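Local coordinates for D-lactate dehydrogenase (Fermentative) (Pseudomonas aeruginosa, PDB 6ABJ), which probably interconverts pyruvate and D-lactate with NADH as cofactor, working as a tetrameric, allosteric member of the D-2-hydroxyacid dehydrogenase family, at residues 37-42 with 326-331; 164-169 with 208-213; 185-190 with 203-208. All coordinates share one frame; numbering follows the deposited sequence.

Contact 1: residues 37-42 with 326-331; sequences HRHGFE and TTLDNI
In the domain of the subunit built on the five-stranded parallel sheet, the C-terminal helix 317-335 presents Leu328, Asp329 and Ile331 to His39 and Phe41, which sit in the loop between helix 26-35 and strand 42-45. The patch is small, with 234 Å² buried in all, and the nearest CA atoms across it are those of His39 and Leu328, 7.5 Å apart. His39 meets the helix with its imidazole. CG lies anti to the carbonyl carbon (chi1 -63°), and from there the ring reaches Leu328, CD2 coming 3.5 Å from Leu328 CB. Leu328 O lies over a ring face, while the carboxylate of Asp329 arrives at the rim: OD1 is 3.1 Å from His39 NE2 and near the imidazole plane, although the carboxylate plane itself is turned 67° from it. The CB of Asp329 starts away from the loop, and its acid group swings back.

Phe41 sits beside this pair, with His39 CB 3.6 Å above the centre of its ring. At the ring edge, in plane, is Leu328 O, 3.8 Å from Phe41 CE2. Two aliphatic branches finish the apolar part: Leu328 CD2 stands 4.1 Å from Phe41 CD2, and Ile331 CG2 is 4.0 Å from Phe41 CE2. Phe41, Leu328 and Ile331 all also touch Ile19 of strand 18-21, and a salt bridge from Arg38 NH2 to Asp325 OD1 ties loop and helix one turn before Asp329. A C-terminal helix packing back on the N-terminal part is consistent with the two-domain fold of the D-2-hydroxyacid dehydrogenases, whose chain end returns to the substrate-binding domain.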
loop_
_atom_site.group_PDB
_atom_site.type_symbol
_atom_site.label_atom_id
_atom_site.label_comp_id
_atom_site.label_asym_id
_atom_site.label_seq_id
_atom_site.Cartn_x
_atom_site.Cartn_y
_atom_site.Cartn_z
ATOM N N HIS B 37 13.742 37.068 -6.350
ATOM C CA HIS B 37 13.136 38.409 -6.216
ATOM C C HIS B 37 14.157 39.474 -5.818
ATOM O O HIS B 37 13.892 40.647 -5.974
ATOM C CB HIS B 37 11.934 38.415 -5.240
ATOM C CG HIS B 37 10.751 37.612 -5.719
ATOM N ND1 HIS B 37 10.575 37.249 -7.041
ATOM C CD2 HIS B 37 9.677 37.120 -5.052
ATOM C CE1 HIS B 37 9.453 36.560 -7.163
ATOM N NE2 HIS B 37 8.889 36.467 -5.972
ATOM N N ARG B 38 15.326 39.068 -5.330
ATOM C CA ARG B 38 16.410 39.997 -5.027
ATOM C C ARG B 38 17.637 39.747 -5.917
ATOM O O ARG B 38 18.718 40.169 -5.579
ATOM C CB ARG B 38 16.787 39.925 -3.524
ATOM C CG ARG B 38 16.620 38.541 -2.875
ATOM C CD ARG B 38 15.152 38.376 -2.456
ATOM N NE ARG B 38 14.867 37.071 -1.879
ATOM C CZ ARG B 38 15.183 36.720 -0.634
ATOM N NH1 ARG B 38 15.805 37.567 0.175
ATOM N NH2 ARG B 38 14.877 35.511 -0.189
ATOM N N HIS B 39 17.468 39.087 -7.061
ATOM C CA HIS B 39 18.574 38.923 -8.004
ATOM C C HIS B 39 18.179 39.217 -9.436
ATOM O O HIS B 39 18.931 39.854 -10.146
ATOM C CB HIS B 39 19.188 37.510 -7.930
ATOM C CG HIS B 39 19.805 37.198 -6.610
ATOM N ND1 HIS B 39 21.038 37.689 -6.224
ATOM C CD2 HIS B 39 19.339 36.482 -5.560
ATOM C CE1 HIS B 39 21.308 37.289 -4.996
ATOM N NE2 HIS B 39 20.289 36.555 -4.574
ATOM N N GLY B 40 17.044 38.710 -9.891
ATOM C CA GLY B 40 16.623 38.919 -11.277
ATOM C C GLY B 40 17.446 38.129 -12.278
ATOM O O GLY B 40 17.630 38.554 -13.430
ATOM N N PHE B 41 17.966 36.984 -11.862
ATOM C CA PHE B 41 18.651 36.146 -12.814
ATOM C C PHE B 41 17.627 35.546 -13.795
ATOM O O PHE B 41 16.437 35.545 -13.553
ATOM C CB PHE B 41 19.461 35.069 -12.072
ATOM C CG PHE B 41 20.552 35.620 -11.153
ATOM C CD1 PHE B 41 21.243 36.802 -11.444
ATOM C CD2 PHE B 41 20.927 34.917 -10.002
ATOM C CE1 PHE B 41 22.258 37.272 -10.595
ATOM C CE2 PHE B 41 21.954 35.365 -9.170
ATOM C CZ PHE B 41 22.626 36.542 -9.460
ATOM N N GLU B 42 18.097 35.041 -14.921
ATOM C CA GLU B 42 17.234 34.366 -15.880
ATOM C C GLU B 42 17.372 32.890 -15.576
ATOM O O GLU B 42 18.422 32.289 -15.850
ATOM C CB GLU B 42 17.665 34.636 -17.347
ATOM C CG GLU B 42 16.731 34.012 -18.403
ATOM C CD GLU B 42 17.154 34.298 -19.842
ATOM O OE1 GLU B 42 17.675 35.389 -20.105
ATOM O OE2 GLU B 42 16.986 33.424 -20.723
ATOM N N THR B 326 21.036 30.858 -0.516
ATOM C CA THR B 326 22.432 30.578 -0.429
ATOM C C THR B 326 23.014 30.367 -1.829
ATOM O O THR B 326 24.060 30.962 -2.170
ATOM C CB THR B 326 22.712 29.421 0.525
ATOM O OG1 THR B 326 22.459 29.913 1.862
ATOM C CG2 THR B 326 24.135 29.037 0.451
ATOM N N THR B 327 22.334 29.586 -2.666
ATOM C CA THR B 327 22.879 29.253 -3.983
ATOM C C THR B 327 22.919 30.521 -4.898
ATOM O O THR B 327 23.928 30.771 -5.553
ATOM C CB THR B 327 22.055 28.136 -4.610
ATOM O OG1 THR B 327 22.157 26.966 -3.767
ATOM C CG2 THR B 327 22.514 27.812 -6.013
ATOM N N LEU B 328 21.843 31.313 -4.912
ATOM C CA LEU B 328 21.819 32.546 -5.683
ATOM C C LEU B 328 22.854 33.564 -5.150
ATOM O O LEU B 328 23.579 34.199 -5.953
ATOM C CB LEU B 328 20.390 33.125 -5.759
ATOM C CG LEU B 328 19.380 32.229 -6.510
ATOM C CD1 LEU B 328 18.069 32.933 -6.812
ATOM C CD2 LEU B 328 19.938 31.650 -7.796
ATOM N N ASP B 329 22.976 33.688 -3.823
ATOM C CA ASP B 329 24.037 34.512 -3.249
ATOM C C ASP B 329 25.419 34.016 -3.650
ATOM O O ASP B 329 26.312 34.838 -3.926
ATOM C CB ASP B 329 23.930 34.635 -1.727
ATOM C CG ASP B 329 22.757 35.527 -1.276
ATOM O OD1 ASP B 329 22.156 36.266 -2.125
ATOM O OD2 ASP B 329 22.466 35.527 -0.052
ATOM N N ASN B 330 25.632 32.698 -3.656
ATOM C CA ASN B 330 26.921 32.148 -4.084
ATOM C C ASN B 330 27.244 32.574 -5.519
ATOM O O ASN B 330 28.407 32.829 -5.874
ATOM C CB ASN B 330 26.977 30.604 -4.024
ATOM C CG ASN B 330 27.027 30.059 -2.635
ATOM O OD1 ASN B 330 27.318 30.752 -1.656
ATOM N ND2 ASN B 330 26.738 28.739 -2.531
ATOM N N ILE B 331 26.205 32.633 -6.332
ATOM C CA ILE B 331 26.371 32.919 -7.747
ATOM C C ILE B 331 26.715 34.418 -7.921
ATOM O O ILE B 331 27.597 34.758 -8.745
ATOM C CB ILE B 331 25.116 32.502 -8.566
ATOM C CG1 ILE B 331 25.065 30.972 -8.723
ATOM C CG2 ILE B 331 25.149 33.086 -9.978
ATOM C CD1 ILE B 331 23.727 30.431 -9.195
#

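Contact 2: residues 164-169 with 208-213; sequences GVIGTG and DALLAE
Leu210 is the first residue of 208-213 to reach strand 164-166, meeting Gly164, Val165 and Ile166. Its CB is directed at the strand, and with CG anti to the backbone N (chi1 -175°) the branch point settles on the backbone of Gly164, CG lying 3.9 Å from Gly164 CA. Having no side chain, Gly164 lets the isobutyl group come down onto its CA. The two methyls then part: CD1 lies 3.8 Å from Val165 O, and CD2 is 3.8 Å from Ile166 CG1. Leu210 also touches Tyr189 and Leu205.

Leu211 follows with a smaller share. Its CB points neither at the strand nor away from it, but the end of the chain turns inward, where CD2 comes 4.1 Å from Ile166 CD1; the two side chains cross at about a right angle. Val217 of strand 216-219 touches both Leu211 and Ile166. At the far end, Glu213 turns to another partner, its OE1 making a salt bridge with Arg203.

The strand and helix segments run 8.8 Å apart at closest approach, their directions 142° from each other. This fits a right-handed Rossmann crossover: helix 207-213 carries the chain from edge strand 203-204 over to strand 216-219, past strands 185-189 and 162-166. Strand 162-166 leads into Gly167 and Gly169, consistent with the glycine-rich NAD turn. No hydrogen bond spans the two segments and all five touching residues are buried, which implies that the helix is held here by dispersion and hydrophobic burial, with its charge pairing at the margin.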
loop_
_atom_site.group_PDB
_atom_site.type_symbol
_atom_site.label_atom_id
_atom_site.label_comp_id
_atom_site.label_asym_id
_atom_site.label_seq_id
_atom_site.Cartn_x
_atom_site.Cartn_y
_atom_site.Cartn_z
ATOM N N GLY B 164 20.548 9.051 22.867
ATOM C CA GLY B 164 21.964 9.298 22.675
ATOM C C GLY B 164 22.227 9.996 21.365
ATOM O O GLY B 164 21.931 9.487 20.268
ATOM N N VAL B 165 22.838 11.173 21.486
ATOM C CA VAL B 165 23.149 12.021 20.367
ATOM C C VAL B 165 24.613 11.933 20.057
ATOM O O VAL B 165 25.475 12.346 20.896
ATOM C CB VAL B 165 22.803 13.450 20.711
ATOM C CG1 VAL B 165 23.003 14.345 19.489
ATOM C CG2 VAL B 165 21.391 13.523 21.248
ATOM N N ILE B 166 24.917 11.392 18.894
ATOM C CA ILE B 166 26.268 11.260 18.468
ATOM C C ILE B 166 26.580 12.422 17.513
ATOM O O ILE B 166 26.157 12.443 16.352
ATOM C CB ILE B 166 26.497 9.899 17.814
ATOM C CG1 ILE B 166 26.291 8.818 18.886
ATOM C CG2 ILE B 166 27.927 9.751 17.247
ATOM C CD1 ILE B 166 26.344 7.445 18.305
ATOM N N GLY B 167 27.333 13.395 18.047
ATOM C CA GLY B 167 27.674 14.614 17.269
ATOM C C GLY B 167 26.790 15.735 17.711
ATOM O O GLY B 167 25.576 15.725 17.477
ATOM N N THR B 168 27.380 16.712 18.384
ATOM C CA THR B 168 26.609 17.783 18.979
ATOM C C THR B 168 26.914 19.143 18.364
ATOM O O THR B 168 26.798 20.162 19.036
ATOM C CB THR B 168 26.734 17.823 20.511
ATOM O OG1 THR B 168 28.127 17.929 20.922
ATOM C CG2 THR B 168 26.120 16.557 21.108
ATOM N N GLY B 169 27.189 19.114 17.068
ATOM C CA GLY B 169 27.072 20.261 16.204
ATOM C C GLY B 169 25.700 20.846 16.158
ATOM O O GLY B 169 24.822 20.523 16.942
ATOM N N ASP B 208 31.045 4.329 23.643
ATOM C CA ASP B 208 30.641 2.955 23.901
ATOM C C ASP B 208 29.581 2.859 25.004
ATOM O O ASP B 208 28.631 2.114 24.864
ATOM C CB ASP B 208 31.844 2.072 24.149
ATOM C CG ASP B 208 32.567 1.686 22.863
ATOM O OD1 ASP B 208 31.995 1.714 21.739
ATOM O OD2 ASP B 208 33.716 1.300 22.960
ATOM N N ALA B 209 29.668 3.766 25.965
ATOM C CA ALA B 209 28.704 3.829 27.020
ATOM C C ALA B 209 27.383 4.438 26.528
ATOM O O ALA B 209 26.307 3.933 26.868
ATOM C CB ALA B 209 29.261 4.637 28.135
ATOM N N LEU B 210 27.467 5.457 25.663
ATOM C CA LEU B 210 26.279 5.959 24.985
ATOM C C LEU B 210 25.521 4.845 24.268
ATOM O O LEU B 210 24.289 4.723 24.408
ATOM C CB LEU B 210 26.626 7.075 24.021
ATOM C CG LEU B 210 25.449 7.756 23.334
ATOM C CD1 LEU B 210 25.856 9.216 23.016
ATOM C CD2 LEU B 210 25.111 7.033 22.078
ATOM N N LEU B 211 26.231 4.025 23.523
ATOM C CA LEU B 211 25.624 2.995 22.735
ATOM C C LEU B 211 24.978 1.942 23.662
ATOM O O LEU B 211 23.819 1.474 23.435
ATOM C CB LEU B 211 26.630 2.421 21.794
ATOM C CG LEU B 211 27.061 3.303 20.589
ATOM C CD1 LEU B 211 28.196 2.648 19.826
ATOM C CD2 LEU B 211 25.960 3.603 19.640
ATOM N N ALA B 212 25.679 1.568 24.700
ATOM C CA ALA B 212 25.089 0.548 25.623
ATOM C C ALA B 212 23.876 1.098 26.441
ATOM O O ALA B 212 22.991 0.339 26.770
ATOM C CB ALA B 212 26.150 0.064 26.559
ATOM N N GLU B 213 23.776 2.400 26.668
ATOM C CA GLU B 213 22.787 2.930 27.562
ATOM C C GLU B 213 21.555 3.461 26.864
ATOM O O GLU B 213 20.522 3.619 27.504
ATOM C CB GLU B 213 23.386 4.058 28.425
ATOM C CG GLU B 213 24.457 3.562 29.443
ATOM C CD GLU B 213 25.154 4.591 30.270
ATOM O OE1 GLU B 213 24.550 5.604 30.504
ATOM O OE2 GLU B 213 26.305 4.319 30.763
#

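Contact 3: residues 185-190 with 203-208; sequences ELLAYD and RYLALD
Ala188 and Arg203 anchor a parallel pairing of strand 185-189 with edge strand 203-204, the end of the Rossmann beta-alpha-beta unit running through helix 195-199. Arg203 N donates to Leu186 O at 2.9 Å with a nearly straight N-H (164°). Ala188 N in turn donates to Arg203 O at 2.9 Å. The third bond runs from Leu205 N to Ala188 O, at 3.0 Å. A water bridges two side chains beside the ladder: it donates a hydrogen bond to Glu185 OE2 at 2.9 Å and accepts from Arg203 NE at 2.7 Å, lying in the guanidinium plane. NH2 is taken by Glu213 OE1, so NE and NH2 have separate partners.

Outward, Leu187 lies side by side with Arg203, both pointing the same way, with Leu187 CD2 nearest Arg203 NH2. On the other face of the sheet, Ala188 CB makes a CH-pi contact 4.0 Å from the centroid of the Tyr204 ring, displaced toward the rim. Asp190 N meets the edge of that ring, while Tyr204 OH is hydrogen-bonded to Thr168 and Asn194. Asp190, an NADH-binding residue in a site that holds no cofactor in this chain, is the acid at the end of the second Rossmann strand; its carboxylate is positioned by OD1 to Tyr192 N and OD2 to Thr168 N.

Beyond the strand pair, the Tyr189 ring has Leu205 O at its edge and Leu207 CB over its face, 4.1 Å from the centroid and 12° off the ring normal. In Leu205, chi1 of 44° sets CG between the backbone N and the carbonyl carbon; beyond it, CD1 lies 3.4 Å from Ala188 O.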
loop_
_atom_site.group_PDB
_atom_site.type_symbol
_atom_site.label_atom_id
_atom_site.label_comp_id
_atom_site.label_asym_id
_atom_site.label_seq_id
_atom_site.Cartn_x
_atom_site.Cartn_y
_atom_site.Cartn_z
ATOM N N GLU B 185 15.883 11.653 28.739
ATOM C CA GLU B 185 17.165 11.818 29.385
ATOM C C GLU B 185 18.188 11.818 28.265
ATOM O O GLU B 185 18.387 10.771 27.598
ATOM C CB GLU B 185 17.398 10.643 30.324
ATOM C CG GLU B 185 18.719 10.727 31.076
ATOM C CD GLU B 185 19.006 9.556 31.981
ATOM O OE1 GLU B 185 18.165 8.689 32.268
ATOM O OE2 GLU B 185 20.163 9.519 32.382
ATOM N N LEU B 186 18.874 12.949 28.081
ATOM C CA LEU B 186 19.814 13.119 26.981
ATOM C C LEU B 186 21.276 12.708 27.269
ATOM O O LEU B 186 21.876 13.232 28.225
ATOM C CB LEU B 186 19.864 14.546 26.552
ATOM C CG LEU B 186 18.903 14.907 25.420
ATOM C CD1 LEU B 186 19.300 14.271 24.115
ATOM C CD2 LEU B 186 17.503 14.495 25.788
ATOM N N LEU B 187 21.824 11.832 26.421
ATOM C CA LEU B 187 23.217 11.378 26.451
ATOM C C LEU B 187 23.870 11.843 25.183
ATOM O O LEU B 187 23.249 11.960 24.128
ATOM C CB LEU B 187 23.338 9.869 26.570
ATOM C CG LEU B 187 22.479 9.217 27.641
ATOM C CD1 LEU B 187 22.708 7.745 27.625
ATOM C CD2 LEU B 187 22.726 9.768 29.013
ATOM N N ALA B 188 25.133 12.184 25.279
ATOM C CA ALA B 188 25.817 12.752 24.148
ATOM C C ALA B 188 27.261 12.320 24.036
ATOM O O ALA B 188 27.960 12.141 25.018
ATOM C CB ALA B 188 25.762 14.254 24.269
ATOM N N TYR B 189 27.709 12.207 22.811
ATOM C CA TYR B 189 29.087 11.966 22.525
ATOM C C TYR B 189 29.537 12.964 21.469
ATOM O O TYR B 189 28.925 13.114 20.398
ATOM C CB TYR B 189 29.360 10.548 22.006
ATOM C CG TYR B 189 30.777 10.446 21.512
ATOM C CD1 TYR B 189 31.846 10.358 22.399
ATOM C CD2 TYR B 189 31.051 10.546 20.147
ATOM C CE1 TYR B 189 33.185 10.373 21.946
ATOM C CE2 TYR B 189 32.359 10.555 19.685
ATOM C CZ TYR B 189 33.406 10.447 20.560
ATOM O OH TYR B 189 34.670 10.464 20.029
ATOM N N ASP B 190 30.630 13.673 21.756
ATOM C CA ASP B 190 31.265 14.511 20.718
ATOM C C ASP B 190 32.738 14.653 21.104
ATOM O O ASP B 190 33.035 14.807 22.295
ATOM C CB ASP B 190 30.608 15.883 20.585
ATOM C CG ASP B 190 31.015 16.619 19.318
ATOM O OD1 ASP B 190 32.128 17.230 19.287
ATOM O OD2 ASP B 190 30.216 16.641 18.354
ATOM N N ARG B 203 24.084 14.755 29.265
ATOM C CA ARG B 203 25.296 14.194 29.909
ATOM C C ARG B 203 26.224 13.693 28.804
ATOM O O ARG B 203 25.864 12.762 28.014
ATOM C CB ARG B 203 24.886 13.004 30.757
ATOM C CG ARG B 203 25.500 12.940 32.130
ATOM C CD ARG B 203 25.917 11.603 32.630
ATOM N NE ARG B 203 25.014 10.460 32.359
ATOM C CZ ARG B 203 25.458 9.249 32.037
ATOM N NH1 ARG B 203 26.758 8.992 31.941
ATOM N NH2 ARG B 203 24.639 8.251 31.832
ATOM N N TYR B 204 27.451 14.189 28.761
ATOM C CA TYR B 204 28.458 13.598 27.860
ATOM C C TYR B 204 29.047 12.371 28.463
ATOM O O TYR B 204 29.252 12.320 29.688
ATOM C CB TYR B 204 29.599 14.612 27.496
ATOM C CG TYR B 204 29.203 15.610 26.439
ATOM C CD1 TYR B 204 28.620 16.797 26.804
ATOM C CD2 TYR B 204 29.380 15.345 25.092
ATOM C CE1 TYR B 204 28.284 17.728 25.881
ATOM C CE2 TYR B 204 28.975 16.241 24.145
ATOM C CZ TYR B 204 28.489 17.466 24.546
ATOM O OH TYR B 204 28.086 18.424 23.630
ATOM N N LEU B 205 29.351 11.388 27.610
ATOM C CA LEU B 205 29.979 10.167 28.013
ATOM C C LEU B 205 30.700 9.549 26.855
ATOM O O LEU B 205 30.608 10.008 25.741
ATOM C CB LEU B 205 29.010 9.182 28.686
ATOM C CG LEU B 205 27.581 8.863 28.162
ATOM C CD1 LEU B 205 27.207 9.373 26.750
ATOM C CD2 LEU B 205 27.106 7.483 28.436
ATOM N N ALA B 206 31.449 8.488 27.113
ATOM C CA ALA B 206 32.116 7.764 26.057
ATOM C C ALA B 206 31.133 7.145 25.030
ATOM O O ALA B 206 30.027 6.754 25.381
ATOM C CB ALA B 206 32.971 6.674 26.657
ATOM N N LEU B 207 31.569 7.059 23.774
ATOM C CA LEU B 207 30.742 6.547 22.697
ATOM C C LEU B 207 30.186 5.174 23.121
ATOM O O LEU B 207 28.999 4.900 22.875
ATOM C CB LEU B 207 31.531 6.418 21.407
ATOM C CG LEU B 207 30.913 5.799 20.192
ATOM C CD1 LEU B 207 29.594 6.479 19.819
ATOM C CD2 LEU B 207 31.862 5.799 19.017
ATOM N N ASP B 208 31.045 4.329 23.643
ATOM C CA ASP B 208 30.641 2.955 23.901
ATOM C C ASP B 208 29.581 2.859 25.004
ATOM O O ASP B 208 28.631 2.114 24.864
ATOM C CB ASP B 208 31.844 2.072 24.149
ATOM C CG ASP B 208 32.567 1.686 22.863
ATOM O OD1 ASP B 208 31.995 1.714 21.739
ATOM O OD2 ASP B 208 33.716 1.300 22.960
HETATM O O HOH W 1 22.414 11.306 32.295
#

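Contacts 2 and 3 are neighbouring parts of one NAD-binding Rossmann unit: their centres are 4 Å apart, they share Asp208, and strands 162-166 and 185-189 are sheet neighbours, joined by a probable hydrogen bond from Val165 N to Leu187 O (2.8 Å). Gly167 CA lies 3.4 Å from Asp190 OD2, so the probable glycine-rich turn lies against Asp190; the side chain of Ile166 in contact 2 is about 7 Å from that of Asp190. Contact 1 lies in the other domain, across the chain's centre from contact 2, away from the NADH-binding residues. Its centre is 40 Å from that of contact 2 and 41 Å from that of contact 3, with nearest atoms about 17 Å and about 23 Å apart.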